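PDB 2W8D: processed glycerol phosphate lipoteichoic acid synthase 2 from Bacillus subtilis, which belongs to the sulfatase-like members of the alkaline phosphatase clan and carries a magnesium ion beside its central beta sheet. Local coordinates for residues A[180-185]-A[189-194]; A[116-121]-A[316-321]; A[45-50]-A[55-60]; A[96-101]-A[105-110]. One frame throughout, in Å; residues are numbered along the deposited sequence.

Interaction 1: residues A[180-185]-A[189-194]; sequences PLLESL and FYTKFI
Phe189, at the start of strand 189-194, turns its ring toward Leu182 and Leu185. Its CG stands between the backbone N and the carbonyl carbon (chi1 61°), which gives the ring this direction. CD1 of Leu182 sits over one face, 4.1 Å from the ring centroid and 26° off the normal: a CH-pi contact displaced toward the rim. Leu185 approaches the same ring obliquely, its CB 4.0 Å from Phe189 CD2. Two residues on, Thr191 presents its methyl to both leucines, CG2 lying 3.5 Å from Leu185 CD2 and 3.8 Å from Leu182 CD1. Its hydroxyl is hydrogen-bonded to the carbonyl of Val34 in the adjoining parallel strand 33-39, and the methyl makes the closer approach to the two leucines. Phe193 then brings its ring edge to Leu182, with CZ 4.2 Å from CD1, while the ring also stacks with Phe129. One methyl, Leu182 CD1, therefore meets two aromatic rings and a threonine. Between these two segments the contact is buried and apolar, with no hydrogen bond, and rests on van der Waals and CH-pi packing.

Interaction 2: residues A[116-121]-A[316-321]; sequences PAILKS and TILHLL
Leu119 reaches across to Leu318 and Leu321, using a different methyl for each. Its CD2 lies 4.1 Å from Leu318 CD1, the two side chains sliding past each other in opposite directions. Its CD1 lies 3.9 Å from Leu321 CD1, and here the side chains cross at about a right angle. With CG anti to the carbonyl carbon (chi1 -70°), the two methyls of Leu119 part toward the two targets. Leu318 divides its methyls in turn: CD1 goes to Leu119, and CD2 rests 4.2 Å from Ile118 CD1. Both of its torsions (chi1 -113°, chi2 9°) lie well away from the staggered positions, so this side chain is somewhat strained as modelled. All four residues are buried, and every atom in the contact is aliphatic. The arrangement belongs to the layered alpha/beta fold of the alkaline phosphatase clan, in which helices pack on a central sheet. Helices 115-118 and 313-320 lie side by side on one of its faces: Leu321 and Ile317 touch Val34 and Tyr36 of strand 33-39, and Pro116 touches Tyr190 of the next strand. Residues 119-121 form a 3-10 turn, where Ser121 OG donates to Ile118 O at 2.9 Å, almost along the C=O axis. At the close of the other helix, the carbonyl of Leu321 accepts a hydrogen bond from the Lys122 ammonium, a polar link just beyond the apolar patch.

Interaction 3: residues A[45-50]-A[55-60]; sequences FIIDYK and EVTPFL
Ile46 and Thr57 meet methyl to methyl, CG2 to CG2, their side chains crossing at about a right angle; the modelled separation is unusually short and its exact value doubtful. Thr57 puts OG1 between its backbone N and carbonyl carbon (chi1 57°), near both isoleucines, 3.7 Å from Ile47 CD1 and equally far from Ile46 CG2; OG1 also has a weak hydrogen bond with Asn61. The same end methyl of Ile47 rests 3.9 Å from Leu60 CB: CG1 stands anti to the carbonyl carbon, and the turn at chi2 (-51°) brings CD1 round. Val56 splits its branches: CG1 goes to Ile46 CG2, and CG2 comes to the edge of the Tyr49 ring near its plane. Lys50 and Glu55 run side by side in the same direction, Lys50 CE 4.0 Å from Glu55 CG, with their charged ends not in contact; Glu55 OE1 bonds to Asn61 instead. They form a non-hydrogen-bonded antiparallel pair in a small hairpin, next to which Val56 N donates to Tyr49 O at 3.2 Å. A water sits between the segments, donating to Ile46 O and to Tyr49 O (2.8 Å) and accepting from Thr57 N (2.9 Å); it joins the type II turn 46-49 to the residue just before a helix. That helix, 58-65, starts at the hairpin's exit, while Tyr224 and Phe225 of the long helix 219-244 pack on Ile46, and helix 267-273 lies against Phe45.

Interaction 4: residues A[96-101]-A[105-110]; sequences YPLAQG and VNKAQN
Leu98 touches Asn106 and Lys107, with one methyl to each. Of the residues here it has the most surface buried by the contact; its CG is anti to the carbonyl carbon (chi1 -60°), and the methyls reach residues 106 and 107. CD1 comes 4.2 Å from Asn106 CB, so the asparagine is met at the root of its side chain and not at its amide. CD2 lies 4.1 Å from Lys107 CE, and these two side chains cross at about a right angle. Lys107 bends at its second torsion (chi2 -58°) and runs straight beyond it; the bend brings CE across Leu98 CD2, and the contact is made by methylene, not by ammonium. No hydrogen bond passes between the segments, and both approaches are loose van der Waals touches at the surface. Leu98 also packs on Ile396 of helix 380-397, and a bound di(hydroxyethyl)ether, probably from the crystallisation liquor, lies about 3 Å from its side chain at the nearest atoms. Lys107 is the first residue to leave helical angles, and it opens a type I turn closed by the bond from Asn110 N to Lys107 O at 3.0 Å. Upstream, Pro97 rests on Asp86 and Met90 of helix 86-93, which begins just after Thr84, phosphorylated in this structure and a magnesium ligand. The arrangement is a loop running into the short helix 103-106, followed by a type I turn, at the surface of the sulfatase-family domain.

How the interactions relate
Interactions 1 and 2 are buried and purely apolar, and they lie on opposite faces of the central sheet: strand 189-194 takes helix 171-183 on one face, while its Tyr190 touches Leu119 and Pro116 of interaction 2 on the other. Interaction 1 adds aromatic rings to the aliphatic packing; interaction 2 has methyls alone. Interaction 3, on the other side of the chain's centre from interactions 2 and 4, is partly buried and mixes apolar contacts with a backbone bond and a bridging water. Interaction 4 is a sparse surface contact, though its helix 103-106 is followed directly in the chain by helix 115-118 of interaction 2.

Interaction 1: residues A[180-185]-A[189-194]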
loop_
_atom_site.group_PDB
_atom_site.type_symbol
_atom_site.label_atom_id
_atom_site.label_comp_id
_atom_site.label_asym_id
_atom_site.label_seq_id
_atom_site.Cartn_x
_atom_site.Cartn_y
_atom_site.Cartn_z
ATOM N N PRO A 180 4.112 -0.091 -23.565
ATOM C CA PRO A 180 5.347 -0.539 -24.255
ATOM C C PRO A 180 6.568 -0.538 -23.345
ATOM O O PRO A 180 7.476 -1.334 -23.516
ATOM C CB PRO A 180 5.535 0.480 -25.397
ATOM C CG PRO A 180 4.615 1.626 -25.071
ATOM C CD PRO A 180 3.496 1.074 -24.228
ATOM N N LEU A 181 6.581 0.341 -22.354
ATOM C CA LEU A 181 7.683 0.345 -21.437
ATOM C C LEU A 181 7.628 -0.946 -20.620
ATOM O O LEU A 181 8.626 -1.631 -20.453
ATOM C CB LEU A 181 7.649 1.602 -20.573
ATOM C CG LEU A 181 7.667 2.893 -21.397
ATOM C CD1 LEU A 181 7.378 4.057 -20.486
ATOM C CD2 LEU A 181 9.029 3.102 -22.208
ATOM N N LEU A 182 6.448 -1.313 -20.161
ATOM C CA LEU A 182 6.303 -2.509 -19.343
ATOM C C LEU A 182 6.580 -3.797 -20.111
ATOM O O LEU A 182 7.150 -4.734 -19.554
ATOM C CB LEU A 182 4.906 -2.579 -18.751
ATOM C CG LEU A 182 4.655 -3.812 -17.902
ATOM C CD1 LEU A 182 5.411 -3.693 -16.569
ATOM C CD2 LEU A 182 3.163 -3.965 -17.699
ATOM N N GLU A 183 6.165 -3.829 -21.374
ATOM C CA GLU A 183 6.328 -4.981 -22.237
ATOM C C GLU A 183 7.781 -5.150 -22.720
ATOM O O GLU A 183 8.138 -6.185 -23.274
ATOM C CB GLU A 183 5.352 -4.874 -23.428
ATOM C CG GLU A 183 3.864 -4.917 -22.997
ATOM C CD GLU A 183 2.864 -4.232 -23.969
ATOM O OE1 GLU A 183 3.233 -3.802 -25.082
ATOM O OE2 GLU A 183 1.669 -4.119 -23.600
ATOM N N SER A 184 8.624 -4.141 -22.491
ATOM C CA SER A 184 10.039 -4.241 -22.843
ATOM C C SER A 184 10.860 -4.860 -21.684
ATOM O O SER A 184 12.044 -5.140 -21.828
ATOM C CB SER A 184 10.594 -2.874 -23.292
ATOM O OG SER A 184 11.096 -2.126 -22.184
ATOM N N LEU A 185 10.220 -5.103 -20.551
ATOM C CA LEU A 185 10.943 -5.578 -19.372
ATOM C C LEU A 185 11.259 -7.067 -19.457
ATOM O O LEU A 185 10.367 -7.889 -19.671
ATOM C CB LEU A 185 10.159 -5.280 -18.091
ATOM C CG LEU A 185 10.468 -4.028 -17.259
ATOM C CD1 LEU A 185 10.716 -2.782 -18.091
ATOM C CD2 LEU A 185 9.357 -3.768 -16.218
ATOM N N PHE A 189 9.340 -9.805 -13.865
ATOM C CA PHE A 189 9.554 -8.437 -13.412
ATOM C C PHE A 189 8.711 -8.085 -12.210
ATOM O O PHE A 189 7.622 -8.627 -12.024
ATOM C CB PHE A 189 9.331 -7.434 -14.547
ATOM C CG PHE A 189 7.941 -7.455 -15.118
ATOM C CD1 PHE A 189 6.854 -7.023 -14.369
ATOM C CD2 PHE A 189 7.716 -7.897 -16.401
ATOM C CE1 PHE A 189 5.549 -7.062 -14.914
ATOM C CE2 PHE A 189 6.440 -7.922 -16.942
ATOM C CZ PHE A 189 5.367 -7.510 -16.207
ATOM N N TYR A 190 9.213 -7.150 -11.402
ATOM C CA TYR A 190 8.515 -6.637 -10.236
ATOM C C TYR A 190 8.397 -5.120 -10.413
ATOM O O TYR A 190 9.418 -4.435 -10.502
ATOM C CB TYR A 190 9.354 -6.966 -9.003
ATOM C CG TYR A 190 8.905 -6.331 -7.685
ATOM C CD1 TYR A 190 9.158 -4.982 -7.392
ATOM C CD2 TYR A 190 8.302 -7.123 -6.716
ATOM C CE1 TYR A 190 8.769 -4.449 -6.161
ATOM C CE2 TYR A 190 7.933 -6.625 -5.516
ATOM C CZ TYR A 190 8.139 -5.302 -5.241
ATOM O OH TYR A 190 7.737 -4.899 -4.015
ATOM N N THR A 191 7.173 -4.605 -10.458
ATOM C CA THR A 191 6.912 -3.239 -10.926
ATOM C C THR A 191 5.917 -2.503 -10.059
ATOM O O THR A 191 5.038 -3.133 -9.458
ATOM C CB THR A 191 6.354 -3.208 -12.363
ATOM O OG1 THR A 191 5.241 -4.101 -12.468
ATOM C CG2 THR A 191 7.407 -3.633 -13.322
ATOM N N LYS A 192 6.075 -1.176 -9.996
ATOM C CA LYS A 192 5.225 -0.312 -9.191
ATOM C C LYS A 192 4.652 0.790 -10.050
ATOM O O LYS A 192 5.416 1.530 -10.687
ATOM C CB LYS A 192 6.010 0.340 -8.040
ATOM C CG LYS A 192 6.489 -0.607 -6.925
ATOM C CD LYS A 192 7.915 -0.206 -6.417
ATOM C CE LYS A 192 7.976 1.242 -5.999
ATOM N NZ LYS A 192 6.899 1.530 -4.981
ATOM N N PHE A 193 3.320 0.908 -10.048
ATOM C CA PHE A 193 2.646 2.013 -10.708
ATOM C C PHE A 193 2.054 2.997 -9.696
ATOM O O PHE A 193 1.137 2.656 -8.928
ATOM C CB PHE A 193 1.552 1.468 -11.626
ATOM C CG PHE A 193 2.082 0.780 -12.859
ATOM C CD1 PHE A 193 2.085 1.430 -14.073
ATOM C CD2 PHE A 193 2.583 -0.516 -12.794
ATOM C CE1 PHE A 193 2.586 0.794 -15.216
ATOM C CE2 PHE A 193 3.054 -1.150 -13.901
ATOM C CZ PHE A 193 3.062 -0.506 -15.136
ATOM N N ILE A 194 2.599 4.210 -9.657
ATOM C CA ILE A 194 2.131 5.199 -8.683
ATOM C C ILE A 194 1.210 6.204 -9.373
ATOM O O ILE A 194 1.676 7.057 -10.139
ATOM C CB ILE A 194 3.299 5.945 -7.969
ATOM C CG1 ILE A 194 4.454 4.987 -7.598
ATOM C CG2 ILE A 194 2.745 6.805 -6.743
ATOM C CD1 ILE A 194 4.120 3.902 -6.569
#

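Interaction 2: residues A[116-121]-A[316-321]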
loop_
_atom_site.group_PDB
_atom_site.type_symbol
_atom_site.label_atom_id
_atom_site.label_comp_id
_atom_site.label_asym_id
_atom_site.label_seq_id
_atom_site.Cartn_x
_atom_site.Cartn_y
_atom_site.Cartn_z
ATOM N N PRO A 116 12.184 -5.963 -3.898
ATOM C CA PRO A 116 12.855 -6.033 -5.206
ATOM C C PRO A 116 14.276 -6.569 -5.135
ATOM O O PRO A 116 14.723 -7.207 -6.083
ATOM C CB PRO A 116 12.863 -4.587 -5.708
ATOM C CG PRO A 116 12.264 -3.731 -4.575
ATOM C CD PRO A 116 11.585 -4.639 -3.624
ATOM N N ALA A 117 14.970 -6.345 -4.024
ATOM C CA ALA A 117 16.347 -6.837 -3.873
ATOM C C ALA A 117 16.392 -8.337 -3.541
ATOM O O ALA A 117 17.234 -9.072 -4.075
ATOM C CB ALA A 117 17.115 -6.027 -2.855
ATOM N N ILE A 118 15.469 -8.785 -2.684
ATOM C CA ILE A 118 15.316 -10.203 -2.378
ATOM C C ILE A 118 15.096 -10.993 -3.678
ATOM O O ILE A 118 15.771 -11.984 -3.956
ATOM C CB ILE A 118 14.138 -10.459 -1.385
ATOM C CG1 ILE A 118 14.469 -9.832 -0.034
ATOM C CG2 ILE A 118 13.860 -11.988 -1.240
ATOM C CD1 ILE A 118 13.388 -9.883 1.001
ATOM N N LEU A 119 14.162 -10.502 -4.476
ATOM C CA LEU A 119 13.788 -11.123 -5.719
ATOM C C LEU A 119 14.873 -11.181 -6.813
ATOM O O LEU A 119 14.680 -11.872 -7.806
ATOM C CB LEU A 119 12.496 -10.485 -6.224
ATOM C CG LEU A 119 11.320 -10.893 -5.331
ATOM C CD1 LEU A 119 9.995 -10.289 -5.773
ATOM C CD2 LEU A 119 11.251 -12.438 -5.294
ATOM N N LYS A 120 16.007 -10.490 -6.633
ATOM C CA LYS A 120 17.084 -10.514 -7.633
ATOM C C LYS A 120 17.654 -11.903 -7.804
ATOM O O LYS A 120 18.030 -12.284 -8.900
ATOM C CB LYS A 120 18.239 -9.561 -7.272
ATOM C CG LYS A 120 18.180 -8.206 -7.956
ATOM C CD LYS A 120 18.528 -7.117 -6.963
ATOM C CE LYS A 120 17.744 -5.819 -7.235
ATOM N NZ LYS A 120 18.067 -5.150 -8.541
ATOM N N SER A 121 17.742 -12.638 -6.702
ATOM C CA SER A 121 18.295 -13.990 -6.694
ATOM C C SER A 121 17.356 -14.975 -7.405
ATOM O O SER A 121 17.763 -16.097 -7.752
ATOM C CB SER A 121 18.522 -14.442 -5.255
ATOM O OG SER A 121 17.309 -14.356 -4.525
ATOM N N THR A 316 2.923 -11.347 2.427
ATOM C CA THR A 316 1.826 -12.060 1.809
ATOM C C THR A 316 2.302 -12.426 0.396
ATOM O O THR A 316 2.244 -13.595 -0.022
ATOM C CB THR A 316 0.524 -11.175 1.795
ATOM O OG1 THR A 316 0.243 -10.669 3.119
ATOM C CG2 THR A 316 -0.652 -11.944 1.299
ATOM N N ILE A 317 2.824 -11.419 -0.297
ATOM C CA ILE A 317 3.249 -11.521 -1.679
ATOM C C ILE A 317 4.420 -12.448 -1.837
ATOM O O ILE A 317 4.418 -13.296 -2.715
ATOM C CB ILE A 317 3.629 -10.150 -2.225
ATOM C CG1 ILE A 317 2.420 -9.212 -2.124
ATOM C CG2 ILE A 317 4.155 -10.257 -3.664
ATOM C CD1 ILE A 317 1.118 -9.830 -2.638
ATOM N N LEU A 318 5.425 -12.291 -0.986
ATOM C CA LEU A 318 6.600 -13.144 -1.035
ATOM C C LEU A 318 6.207 -14.608 -0.848
ATOM O O LEU A 318 6.646 -15.467 -1.600
ATOM C CB LEU A 318 7.619 -12.698 0.011
ATOM C CG LEU A 318 8.964 -12.097 -0.398
ATOM C CD1 LEU A 318 9.149 -11.756 -1.895
ATOM C CD2 LEU A 318 9.315 -10.942 0.496
ATOM N N HIS A 319 5.339 -14.862 0.128
ATOM C CA HIS A 319 4.812 -16.195 0.386
ATOM C C HIS A 319 4.100 -16.770 -0.819
ATOM O O HIS A 319 4.368 -17.909 -1.182
ATOM C CB HIS A 319 3.949 -16.240 1.660
ATOM C CG HIS A 319 4.757 -16.104 2.916
ATOM N ND1 HIS A 319 4.191 -15.999 4.169
ATOM C CD2 HIS A 319 6.101 -16.022 3.103
ATOM C CE1 HIS A 319 5.146 -15.871 5.074
ATOM N NE2 HIS A 319 6.314 -15.887 4.453
ATOM N N LEU A 320 3.247 -15.970 -1.457
ATOM C CA LEU A 320 2.576 -16.393 -2.690
ATOM C C LEU A 320 3.605 -16.825 -3.754
ATOM O O LEU A 320 3.368 -17.782 -4.499
ATOM C CB LEU A 320 1.656 -15.297 -3.235
ATOM C CG LEU A 320 0.244 -15.162 -2.633
ATOM C CD1 LEU A 320 -0.380 -13.820 -2.994
ATOM C CD2 LEU A 320 -0.676 -16.289 -3.065
ATOM N N LEU A 321 4.757 -16.152 -3.783
ATOM C CA LEU A 321 5.811 -16.456 -4.763
ATOM C C LEU A 321 6.715 -17.601 -4.336
ATOM O O LEU A 321 7.667 -17.957 -5.036
ATOM C CB LEU A 321 6.661 -15.215 -5.029
ATOM C CG LEU A 321 6.034 -13.999 -5.700
ATOM C CD1 LEU A 321 7.004 -12.832 -5.577
ATOM C CD2 LEU A 321 5.758 -14.298 -7.160
#

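Interaction 3: residues A[45-50]-A[55-60]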
loop_
_atom_site.group_PDB
_atom_site.type_symbol
_atom_site.label_atom_id
_atom_site.label_comp_id
_atom_site.label_asym_id
_atom_site.label_seq_id
_atom_site.Cartn_x
_atom_site.Cartn_y
_atom_site.Cartn_z
ATOM N N PHE A 45 -14.317 3.140 2.122
ATOM C CA PHE A 45 -15.743 3.507 2.105
ATOM C C PHE A 45 -16.306 3.710 0.695
ATOM O O PHE A 45 -17.504 3.543 0.489
ATOM C CB PHE A 45 -16.078 4.711 3.005
ATOM C CG PHE A 45 -15.751 6.043 2.395
ATOM C CD1 PHE A 45 -16.676 6.708 1.622
ATOM C CD2 PHE A 45 -14.517 6.635 2.606
ATOM C CE1 PHE A 45 -16.350 7.953 1.041
ATOM C CE2 PHE A 45 -14.208 7.861 2.066
ATOM C CZ PHE A 45 -15.114 8.511 1.258
ATOM N N ILE A 46 -15.443 4.090 -0.239
ATOM C CA ILE A 46 -15.779 4.246 -1.644
ATOM C C ILE A 46 -16.245 2.961 -2.338
ATOM O O ILE A 46 -17.043 3.021 -3.279
ATOM C CB ILE A 46 -14.582 4.833 -2.430
ATOM C CG1 ILE A 46 -14.582 6.345 -2.222
ATOM C CG2 ILE A 46 -14.756 4.667 -3.855
ATOM C CD1 ILE A 46 -15.977 6.994 -2.519
ATOM N N ILE A 47 -15.736 1.819 -1.879
ATOM C CA ILE A 47 -16.099 0.525 -2.439
ATOM C C ILE A 47 -17.577 0.268 -2.168
ATOM O O ILE A 47 -18.038 0.331 -1.019
ATOM C CB ILE A 47 -15.198 -0.601 -1.885
ATOM C CG1 ILE A 47 -13.731 -0.371 -2.253
ATOM C CG2 ILE A 47 -15.620 -1.950 -2.427
ATOM C CD1 ILE A 47 -13.455 -0.096 -3.744
ATOM N N ASP A 48 -18.323 0.076 -3.240
ATOM C CA ASP A 48 -19.774 -0.153 -3.219
ATOM C C ASP A 48 -20.596 1.061 -2.970
ATOM O O ASP A 48 -21.809 0.954 -2.901
ATOM C CB ASP A 48 -20.185 -1.299 -2.283
ATOM C CG ASP A 48 -19.780 -2.655 -2.844
ATOM O OD1 ASP A 48 -19.607 -2.757 -4.077
ATOM O OD2 ASP A 48 -19.599 -3.612 -2.076
ATOM N N TYR A 49 -19.948 2.216 -2.831
ATOM C CA TYR A 49 -20.668 3.464 -2.647
ATOM C C TYR A 49 -21.347 3.879 -3.958
ATOM O O TYR A 49 -20.814 3.653 -5.059
ATOM C CB TYR A 49 -19.721 4.562 -2.217
ATOM C CG TYR A 49 -20.422 5.640 -1.438
ATOM C CD1 TYR A 49 -20.588 5.528 -0.054
ATOM C CD2 TYR A 49 -20.966 6.741 -2.081
ATOM C CE1 TYR A 49 -21.272 6.504 0.674
ATOM C CE2 TYR A 49 -21.661 7.723 -1.365
ATOM C CZ TYR A 49 -21.796 7.597 0.004
ATOM O OH TYR A 49 -22.467 8.553 0.701
ATOM N N LYS A 50 -22.514 4.490 -3.831
ATOM C CA LYS A 50 -23.231 5.001 -4.999
ATOM C C LYS A 50 -23.689 6.425 -4.763
ATOM O O LYS A 50 -23.970 6.813 -3.635
ATOM C CB LYS A 50 -24.463 4.151 -5.347
ATOM C CG LYS A 50 -24.215 2.689 -5.467
ATOM C CD LYS A 50 -25.445 1.972 -5.976
ATOM C CE LYS A 50 -25.187 0.472 -5.955
ATOM N NZ LYS A 50 -26.299 -0.375 -6.492
ATOM N N GLU A 55 -22.692 3.727 -9.413
ATOM C CA GLU A 55 -21.527 3.323 -8.647
ATOM C C GLU A 55 -20.354 4.242 -8.924
ATOM O O GLU A 55 -20.163 4.708 -10.044
ATOM C CB GLU A 55 -21.167 1.894 -8.977
ATOM C CG GLU A 55 -22.244 0.885 -8.596
ATOM C CD GLU A 55 -22.000 -0.468 -9.215
ATOM O OE1 GLU A 55 -20.891 -1.018 -9.029
ATOM O OE2 GLU A 55 -22.918 -0.981 -9.901
ATOM N N VAL A 56 -19.569 4.508 -7.886
ATOM C CA VAL A 56 -18.444 5.406 -7.979
ATOM C C VAL A 56 -17.272 4.619 -8.521
ATOM O O VAL A 56 -16.575 5.084 -9.419
ATOM C CB VAL A 56 -18.063 6.023 -6.597
ATOM C CG1 VAL A 56 -16.775 6.860 -6.735
ATOM C CG2 VAL A 56 -19.203 6.867 -6.036
ATOM N N THR A 57 -17.025 3.431 -7.979
ATOM C CA THR A 57 -15.893 2.625 -8.489
ATOM C C THR A 57 -16.314 1.241 -9.094
ATOM O O THR A 57 -15.951 0.183 -8.555
ATOM C CB THR A 57 -14.787 2.491 -7.421
ATOM O OG1 THR A 57 -15.333 1.914 -6.233
ATOM C CG2 THR A 57 -14.217 3.869 -7.049
ATOM N N PRO A 58 -17.099 1.248 -10.204
ATOM C CA PRO A 58 -17.664 -0.025 -10.688
ATOM C C PRO A 58 -16.644 -1.125 -11.039
ATOM O O PRO A 58 -16.946 -2.316 -10.855
ATOM C CB PRO A 58 -18.465 0.378 -11.964
ATOM C CG PRO A 58 -17.851 1.687 -12.425
ATOM C CD PRO A 58 -17.534 2.377 -11.046
ATOM N N PHE A 59 -15.464 -0.771 -11.549
ATOM C CA PHE A 59 -14.481 -1.836 -11.809
ATOM C C PHE A 59 -13.956 -2.480 -10.527
ATOM O O PHE A 59 -13.880 -3.711 -10.422
ATOM C CB PHE A 59 -13.299 -1.369 -12.667
ATOM C CG PHE A 59 -12.503 -2.503 -13.237
ATOM C CD1 PHE A 59 -13.056 -3.318 -14.243
ATOM C CD2 PHE A 59 -11.228 -2.791 -12.739
ATOM C CE1 PHE A 59 -12.324 -4.387 -14.820
ATOM C CE2 PHE A 59 -10.483 -3.847 -13.264
ATOM C CZ PHE A 59 -11.028 -4.658 -14.340
ATOM N N LEU A 60 -13.617 -1.633 -9.561
ATOM C CA LEU A 60 -13.043 -2.083 -8.296
ATOM C C LEU A 60 -14.087 -2.899 -7.562
ATOM O O LEU A 60 -13.762 -3.942 -6.995
ATOM C CB LEU A 60 -12.517 -0.900 -7.470
ATOM C CG LEU A 60 -11.289 -0.206 -8.127
ATOM C CD1 LEU A 60 -10.750 1.016 -7.322
ATOM C CD2 LEU A 60 -10.118 -1.143 -8.458
HETATM O O HOH W 1 -18.467 2.311 -5.747
#

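Interaction 4: residues A[96-101]-A[105-110]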
loop_
_atom_site.group_PDB
_atom_site.type_symbol
_atom_site.label_atom_id
_atom_site.label_comp_id
_atom_site.label_asym_id
_atom_site.label_seq_id
_atom_site.Cartn_x
_atom_site.Cartn_y
_atom_site.Cartn_z
ATOM N N TYR A 96 8.058 0.036 9.481
ATOM C CA TYR A 96 7.319 1.281 9.657
ATOM C C TYR A 96 8.133 2.521 9.254
ATOM O O TYR A 96 9.354 2.571 9.423
ATOM C CB TYR A 96 6.843 1.413 11.113
ATOM C CG TYR A 96 5.788 0.415 11.436
ATOM C CD1 TYR A 96 4.437 0.720 11.243
ATOM C CD2 TYR A 96 6.129 -0.849 11.899
ATOM C CE1 TYR A 96 3.442 -0.225 11.516
ATOM C CE2 TYR A 96 5.173 -1.789 12.157
ATOM C CZ TYR A 96 3.836 -1.488 11.986
ATOM O OH TYR A 96 2.889 -2.445 12.264
ATOM N N PRO A 97 7.436 3.528 8.715
ATOM C CA PRO A 97 8.018 4.823 8.378
ATOM C C PRO A 97 8.320 5.596 9.658
ATOM O O PRO A 97 8.100 5.085 10.760
ATOM C CB PRO A 97 6.879 5.507 7.632
ATOM C CG PRO A 97 5.647 4.955 8.321
ATOM C CD PRO A 97 5.973 3.500 8.504
ATOM N N LEU A 98 8.840 6.808 9.530
ATOM C CA LEU A 98 9.192 7.586 10.739
ATOM C C LEU A 98 7.923 8.124 11.421
ATOM O O LEU A 98 6.922 8.368 10.755
ATOM C CB LEU A 98 10.123 8.747 10.384
ATOM C CG LEU A 98 11.491 8.480 9.749
ATOM C CD1 LEU A 98 12.153 9.788 9.382
ATOM C CD2 LEU A 98 12.357 7.798 10.786
ATOM N N ALA A 99 7.981 8.289 12.731
ATOM C CA ALA A 99 6.918 8.891 13.494
ATOM C C ALA A 99 6.660 10.361 13.124
ATOM O O ALA A 99 5.506 10.796 13.223
ATOM C CB ALA A 99 7.187 8.762 15.046
ATOM N N GLN A 100 7.725 11.104 12.775
ATOM C CA GLN A 100 7.673 12.483 12.230
ATOM C C GLN A 100 8.609 12.617 10.996
ATOM O O GLN A 100 9.688 12.026 10.975
ATOM C CB GLN A 100 8.187 13.496 13.249
ATOM C CG GLN A 100 7.528 13.443 14.629
ATOM C CD GLN A 100 6.443 14.496 14.826
ATOM O OE1 GLN A 100 5.474 14.584 14.047
ATOM N NE2 GLN A 100 6.595 15.299 15.890
ATOM N N GLY A 101 8.220 13.424 10.012
ATOM C CA GLY A 101 9.000 13.578 8.817
ATOM C C GLY A 101 8.890 12.329 7.939
ATOM O O GLY A 101 8.126 11.389 8.223
ATOM N N VAL A 105 12.800 10.788 2.573
ATOM C CA VAL A 105 13.671 11.942 2.555
ATOM C C VAL A 105 14.871 11.739 3.468
ATOM O O VAL A 105 15.975 12.154 3.126
ATOM C CB VAL A 105 12.910 13.229 2.981
ATOM C CG1 VAL A 105 13.861 14.432 3.083
ATOM C CG2 VAL A 105 11.756 13.511 2.038
ATOM N N ASN A 106 14.675 11.122 4.634
ATOM C CA ASN A 106 15.729 11.201 5.670
ATOM C C ASN A 106 16.576 9.935 5.854
ATOM O O ASN A 106 17.670 10.014 6.399
ATOM C CB ASN A 106 15.128 11.637 7.011
ATOM C CG ASN A 106 14.695 13.088 6.997
ATOM O OD1 ASN A 106 15.450 13.958 6.605
ATOM N ND2 ASN A 106 13.483 13.349 7.423
ATOM N N LYS A 107 16.083 8.788 5.384
ATOM C CA LYS A 107 16.736 7.514 5.650
ATOM C C LYS A 107 17.163 6.794 4.401
ATOM O O LYS A 107 17.349 5.562 4.431
ATOM C CB LYS A 107 15.798 6.605 6.435
ATOM C CG LYS A 107 15.469 7.076 7.810
ATOM C CD LYS A 107 16.735 7.245 8.652
ATOM C CE LYS A 107 16.376 7.652 10.060
ATOM N NZ LYS A 107 17.602 8.092 10.830
ATOM N N ALA A 108 17.333 7.546 3.308
ATOM C CA ALA A 108 17.673 6.947 2.002
ATOM C C ALA A 108 19.098 6.372 1.932
ATOM O O ALA A 108 19.406 5.625 1.002
ATOM C CB ALA A 108 17.375 7.894 0.814
ATOM N N GLN A 109 19.918 6.684 2.932
ATOM C CA GLN A 109 21.248 6.091 3.070
ATOM C C GLN A 109 21.265 4.891 4.023
ATOM O O GLN A 109 22.322 4.262 4.214
ATOM C CB GLN A 109 22.279 7.112 3.555
ATOM C CG GLN A 109 22.802 8.079 2.521
ATOM C CD GLN A 109 23.746 9.095 3.189
ATOM O OE1 GLN A 109 23.287 9.935 3.970
ATOM N NE2 GLN A 109 25.070 8.986 2.939
ATOM N N ASN A 110 20.120 4.557 4.624
ATOM C CA ASN A 110 20.065 3.300 5.385
ATOM C C ASN A 110 20.450 2.101 4.483
ATOM O O ASN A 110 20.274 2.175 3.260
ATOM C CB ASN A 110 18.690 3.098 6.061
ATOM C CG ASN A 110 18.645 3.673 7.484
ATOM O OD1 ASN A 110 19.369 4.624 7.817
ATOM N ND2 ASN A 110 17.814 3.088 8.326
#